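Local structure of invasion-associated protein (4LJ1) at residues Val44-Asp47 and Gln53-Tyr56; Met107-Val110 and Val116-Val119. The protein probably binds peptidoglycan in the mycobacterial cell wall through an NlpC/p60 domain adapted to a non-catalytic role. All coordinates share one frame; numbering follows the deposited sequence.

Contact 1: residues Val44-Asp47 and Gln53-Tyr56; sequences VGFD and QYAY
Phe46 and Tyr54 stand opposite each other across a wide backbone gap, their CA atoms 9.3 Å apart; Phe46 lies in the loop between the short, weakly bonded strand 44-45 and helix 48-57, and Tyr54 is within that helix. Side chains alone span this distance. Each of the two aromatic residues sends its CB toward the other segment, and the closest approach joins CE1 of Phe46 to CB of Tyr54 at 3.8 Å. CZ of Phe46 follows, 4.1 Å from CG of Tyr54, so the far end of the phenylalanine ring rests against the root of the tyrosine rather than against its hydroxyl end. The rings are tilted by 46° and their centroids lie 6.0 Å apart, an oblique pair that is neither stacked nor T-shaped. With CG of Tyr54 trans to the backbone N (chi1 177°), CB and the base of the phenol ring are what Phe46 meets. Only 75 Å² is buried between the segments, which makes this a modest apolar touch that is completed by other parts of the fold. Gln18, Val21 and Pro33 pack against the side chain of the buried Phe46, while Arg14 forms a cation-pi interaction with Tyr54 and also donates to its carbonyl O. Asp47, at the N-cap, uses OD1 both to cap Gly50 N and to form a salt bridge with Arg65, which also bonds to OE1 of Gln53; the arginine thus provides a polar connection between the two segments. Strand 44-45 pairs with strand 34-35, helix 48-57 lies against helix 5-16 through Ala55 and Tyr56 on Val11, and the Phe46-Tyr54 pair bridges the loop after strand 44-45 and helix 48-57.

Contact 2: residues Met107-Val110 and Val116-Val119; sequences MLEV and VSPV
Met107 and Ser117 form an antiparallel hydrogen-bonded pair: Met107 N donates to Ser117 O and Ser117 N to Met107 O, both at 2.9 Å and nearly straight. Next to them, Leu108 and Val116 make a non-hydrogen-bonded pair, and Val116 CA adds a CH...O contact to Met107 O at 3.3 Å. The tight side is that of Met107. Its CG stands between the backbone N and carbonyl carbon (chi1 63°), and the extended chain beyond it carries SD to within 3.9 Å of Val119 CA. CB meets Val119 CG2, while Ile88, Tyr90 and Ala99 pack against the buried Met107 side chain. The Leu108 face is looser across the pair: CD1 touches Val116 CG2 at 4.0 Å, the side chains crossing at about a right angle, and Val116 is partly exposed. Toward solvent, Ser117 OG reaches OE2 of Glu109 at 2.7 Å, on the anti side and 34° out of the carboxylate plane; Ser117 has two conformers, and this bond belongs to one of them, so it may not be made all the time. Glu109 has firmer company in the salt bridge to Arg120. The axes of the short segments make an angle of 115°, far from a flat antiparallel pair, in a twisted beta hairpin whose 114-118 arm forms an outer strand of the antiparallel four-stranded sheet of this NlpC/p60 domain.

The contacts follow one another along the chain. The centres of contacts 1 and 2 lie about 14 Å apart, and the two meet through Val110 at the end of strand 106-110. Its CG1 lies 3.6 Å from Phe46 O, and its CG2 3.8 Å from Asp47 O, so the turn into helix 48-57 in contact 1 packs on the hairpin of contact 2. Leu51 of that helix also belongs to the junction, touching both Leu108 and Val110. This is helix-on-sheet packing, and in active NlpC/p60 enzymes the catalytic cysteine begins the equivalent helix. The crystallised fragment contains no cysteine, consistent with a scaffold retained for binding after catalysis was lost.

Contact 1: residues Val44-Asp47 and Gln53-Tyr56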
ATOM      1  N   VAL A  44      -5.620  18.112   2.546  1.00  8.34           N
ATOM      2  CA  VAL A  44      -4.321  17.519   2.829  1.00  7.63           C
ATOM      3  C   VAL A  44      -4.544  16.055   3.215  1.00  7.01           C
ATOM      4  O   VAL A  44      -5.119  15.755   4.253  1.00  9.19           O
ATOM      5  CB  VAL A  44      -3.575  18.291   3.950  1.00  8.00           C
ATOM      6  CG1 VAL A  44      -2.220  17.651   4.221  1.00  9.89           C
ATOM      7  CG2 VAL A  44      -3.420  19.769   3.608  1.00 11.46           C
ATOM      8  N   GLY A  45      -4.060  15.132   2.398  1.00  6.75           N
ATOM      9  CA  GLY A  45      -4.308  13.745   2.654  1.00  6.59           C
ATOM     10  C   GLY A  45      -3.519  12.821   1.748  1.00  5.54           C
ATOM     11  O   GLY A  45      -2.468  13.157   1.193  1.00  6.55           O
ATOM     12  N   PHE A  46      -4.060  11.598   1.627  1.00  6.20           N
ATOM     13  CA  PHE A  46      -3.451  10.525   0.808  1.00  6.00           C
ATOM     14  C   PHE A  46      -4.485   9.882  -0.099  1.00  6.42           C
ATOM     15  O   PHE A  46      -5.634   9.741   0.291  1.00  6.92           O
ATOM     16  CB  PHE A  46      -2.946   9.380   1.703  1.00  6.98           C
ATOM     17  CG  PHE A  46      -1.653   9.663   2.449  1.00  6.59           C
ATOM     18  CD1 PHE A  46      -0.433   9.667   1.777  1.00  6.91           C
ATOM     19  CD2 PHE A  46      -1.661   9.833   3.815  1.00  7.49           C
ATOM     20  CE1 PHE A  46       0.743   9.868   2.460  1.00  7.59           C
ATOM     21  CE2 PHE A  46      -0.471  10.032   4.486  1.00  8.06           C
ATOM     22  CZ  PHE A  46       0.724  10.034   3.806  1.00  8.19           C
ATOM     23  N   ASP A  47      -4.009   9.430  -1.259  1.00  6.26           N
ATOM     24  CA  ASP A  47      -4.679   8.328  -1.928  1.00  7.09           C
ATOM     25  C   ASP A  47      -3.912   7.033  -1.620  1.00  6.16           C
ATOM     26  O   ASP A  47      -2.905   7.038  -0.907  1.00  6.24           O
ATOM     27  CB  ASP A  47      -4.901   8.574  -3.415  1.00  7.76           C
ATOM     28  CG  ASP A  47      -3.645   8.633  -4.240  1.00  7.67           C
ATOM     29  OD1 ASP A  47      -2.526   8.455  -3.719  1.00  8.05           O
ATOM     30  OD2 ASP A  47      -3.777   8.919  -5.450  1.00 11.78           O
ATOM     31  N   GLN A  53       3.609   4.728  -1.016  1.00  7.33           N
ATOM     32  CA  GLN A  53       4.908   5.390  -1.284  1.00  8.08           C
ATOM     33  C   GLN A  53       5.515   5.961  -0.009  1.00  7.71           C
ATOM     34  O   GLN A  53       6.701   5.793   0.240  1.00  8.60           O
ATOM     35  CB  GLN A  53       4.771   6.511  -2.307  1.00  9.01           C
ATOM     36  CG  GLN A  53       4.549   6.076  -3.740  1.00  9.30           C
ATOM     37  CD  GLN A  53       4.578   7.255  -4.695  1.00 11.08           C
ATOM     38  OE1 GLN A  53       4.208   8.371  -4.326  1.00 12.78           O
ATOM     39  NE2 GLN A  53       5.054   7.036  -5.924  1.00 12.68           N
ATOM     40  N   TYR A  54       4.691   6.624   0.789  1.00  7.41           N
ATOM     41  CA  TYR A  54       5.186   7.190   2.040  1.00  7.35           C
ATOM     42  C   TYR A  54       5.753   6.094   2.940  1.00  7.37           C
ATOM     43  O   TYR A  54       6.855   6.201   3.488  1.00  8.76           O
ATOM     44  CB  TYR A  54       4.059   7.941   2.771  1.00  8.42           C
ATOM     45  CG  TYR A  54       4.507   8.492   4.109  1.00  8.02           C
ATOM     46  CD1 TYR A  54       5.421   9.535   4.173  1.00  8.44           C
ATOM     47  CD2 TYR A  54       4.092   7.903   5.316  1.00  9.23           C
ATOM     48  CE1 TYR A  54       5.880  10.006   5.391  1.00  9.94           C
ATOM     49  CE2 TYR A  54       4.560   8.358   6.546  1.00 11.33           C
ATOM     50  CZ  TYR A  54       5.444   9.421   6.570  1.00 10.56           C
ATOM     51  OH  TYR A  54       5.928   9.894   7.777  1.00 14.91           O
ATOM     52  N   ALA A  55       4.994   5.019   3.114  1.00  7.02           N
ATOM     53  CA  ALA A  55       5.414   3.952   4.010  1.00  7.94           C
ATOM     54  C   ALA A  55       6.741   3.358   3.543  1.00  7.79           C
ATOM     55  O   ALA A  55       7.697   3.241   4.335  1.00  8.54           O
ATOM     56  CB  ALA A  55       4.326   2.876   4.139  1.00  8.10           C
ATOM     57  N   TYR A  56       6.814   2.974   2.275  1.00  7.84           N
ATOM     58  CA  TYR A  56       7.990   2.264   1.762  1.00  7.99           C
ATOM     59  C   TYR A  56       9.219   3.153   1.589  1.00  8.40           C
ATOM     60  O   TYR A  56      10.329   2.624   1.497  1.00  9.59           O
ATOM     61  CB  TYR A  56       7.665   1.421   0.501  1.00  9.16           C
ATOM     62  CG  TYR A  56       7.429  -0.026   0.894  1.00 10.20           C
ATOM     63  CD1 TYR A  56       8.515  -0.799   1.320  1.00 10.89           C
ATOM     64  CD2 TYR A  56       6.161  -0.615   0.921  1.00  9.84           C
ATOM     65  CE1 TYR A  56       8.341  -2.100   1.759  1.00 11.51           C
ATOM     66  CE2 TYR A  56       5.985  -1.934   1.366  1.00 10.11           C
ATOM     67  CZ  TYR A  56       7.081  -2.666   1.773  1.00 10.37           C
ATOM     68  OH  TYR A  56       6.925  -3.965   2.227  1.00 12.29           O
TER

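Contact 2: residues Met107-Val110 and Val116-Val119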
ATOM      1  N   MET A 107      -5.189  -5.211   6.985  1.00  7.98           N
ATOM      2  CA  MET A 107      -4.485  -4.370   6.044  1.00  7.51           C
ATOM      3  C   MET A 107      -4.637  -2.910   6.408  1.00  7.38           C
ATOM      4  O   MET A 107      -5.610  -2.513   7.020  1.00  8.12           O
ATOM      5  CB  MET A 107      -4.987  -4.605   4.621  1.00  7.57           C
ATOM      6  CG  MET A 107      -6.435  -4.265   4.339  1.00  8.42           C
ATOM      7  SD  MET A 107      -6.907  -4.761   2.662  1.00  9.10           S
ATOM      8  CE  MET A 107      -8.606  -4.150   2.646  1.00  9.49           C
ATOM      9  N   LEU A 108      -3.677  -2.097   5.979  1.00  7.16           N
ATOM     10  CA  LEU A 108      -3.740  -0.645   6.072  1.00  7.13           C
ATOM     11  C   LEU A 108      -4.143  -0.133   4.682  1.00  6.49           C
ATOM     12  O   LEU A 108      -3.453  -0.395   3.704  1.00  7.38           O
ATOM     13  CB  LEU A 108      -2.374  -0.081   6.478  1.00  7.39           C
ATOM     14  CG  LEU A 108      -2.343   1.422   6.716  1.00  8.02           C
ATOM     15  CD1 LEU A 108      -3.119   1.811   7.957  1.00  9.74           C
ATOM     16  CD2 LEU A 108      -0.902   1.929   6.783  1.00 10.15           C
ATOM     17  N   GLU A 109      -5.267   0.574   4.636  1.00  7.60           N
ATOM     18  CA  GLU A 109      -5.833   1.068   3.407  1.00  8.36           C
ATOM     19  C   GLU A 109      -6.228   2.526   3.539  1.00  7.85           C
ATOM     20  O   GLU A 109      -6.211   3.095   4.625  1.00  8.11           O
ATOM     21  CB  GLU A 109      -7.069   0.246   3.018  1.00 10.49           C
ATOM     22  CG  GLU A 109      -8.204   0.396   4.005  1.00 11.30           C
ATOM     23  CD  GLU A 109      -9.496  -0.159   3.490  1.00 14.77           C
ATOM     24  OE1 GLU A 109      -9.592  -0.464   2.282  1.00 18.41           O
ATOM     25  OE2 GLU A 109     -10.444  -0.191   4.268  1.00 18.47           O
ATOM     26  N   VAL A 110      -6.619   3.128   2.429  1.00  8.59           N
ATOM     27  CA  VAL A 110      -7.253   4.438   2.462  1.00  7.90           C
ATOM     28  C   VAL A 110      -8.707   4.256   2.080  1.00  9.37           C
ATOM     29  O   VAL A 110      -9.017   3.900   0.951  1.00 11.14           O
ATOM     30  CB  VAL A 110      -6.565   5.470   1.549  1.00  8.76           C
ATOM     31  CG1 VAL A 110      -7.180   6.841   1.793  1.00 11.07           C
ATOM     32  CG2 VAL A 110      -5.071   5.507   1.803  1.00 10.17           C
ATOM     33  N   VAL A 116      -6.934   0.853   9.429  1.00  8.72           N
ATOM     34  CA  VAL A 116      -6.740  -0.582   9.458  1.00  8.43           C
ATOM     35  C   VAL A 116      -8.106  -1.243   9.292  1.00  9.09           C
ATOM     36  O   VAL A 116      -9.083  -0.851   9.923  1.00 10.92           O
ATOM     37  CB  VAL A 116      -6.088  -1.027  10.778  1.00  9.35           C
ATOM     38  CG1 VAL A 116      -6.003  -2.543  10.861  1.00  9.72           C
ATOM     39  CG2 VAL A 116      -4.711  -0.383  10.966  1.00 11.64           C
ATOM     40  N   SER A 117      -8.168  -2.259   8.440  1.00  8.79           N
ATOM     41  CA  SER A 117      -9.411  -2.990   8.139  0.50 10.09           C
ATOM     42  C   SER A 117      -9.081  -4.451   7.891  1.00  8.25           C
ATOM     43  O   SER A 117      -8.009  -4.750   7.406  1.00  8.39           O
ATOM     44  CB  SER A 117     -10.030  -2.503   6.836  0.50 12.22           C
ATOM     45  OG  SER A 117     -10.207  -1.113   6.768  0.50 14.42           O
ATOM     46  N   PRO A 118     -10.010  -5.379   8.130  1.00  9.17           N
ATOM     47  CA  PRO A 118      -9.751  -6.758   7.718  1.00  9.65           C
ATOM     48  C   PRO A 118      -9.566  -6.836   6.204  1.00 10.20           C
ATOM     49  O   PRO A 118     -10.217  -6.111   5.458  1.00  9.53           O
ATOM     50  CB  PRO A 118     -11.025  -7.488   8.162  1.00 12.01           C
ATOM     51  CG  PRO A 118     -11.547  -6.683   9.294  1.00 13.08           C
ATOM     52  CD  PRO A 118     -11.212  -5.267   8.966  1.00 10.48           C
ATOM     53  N   VAL A 119      -8.681  -7.717   5.758  1.00  9.54           N
ATOM     54  CA  VAL A 119      -8.505  -7.936   4.338  1.00  8.99           C
ATOM     55  C   VAL A 119      -9.831  -8.380   3.707  1.00 10.00           C
ATOM     56  O   VAL A 119     -10.561  -9.210   4.300  1.00 10.85           O
ATOM     57  CB  VAL A 119      -7.432  -8.997   4.075  1.00  9.38           C
ATOM     58  CG1 VAL A 119      -7.347  -9.341   2.593  1.00 11.39           C
ATOM     59  CG2 VAL A 119      -6.087  -8.551   4.627  1.00  9.27           C
TER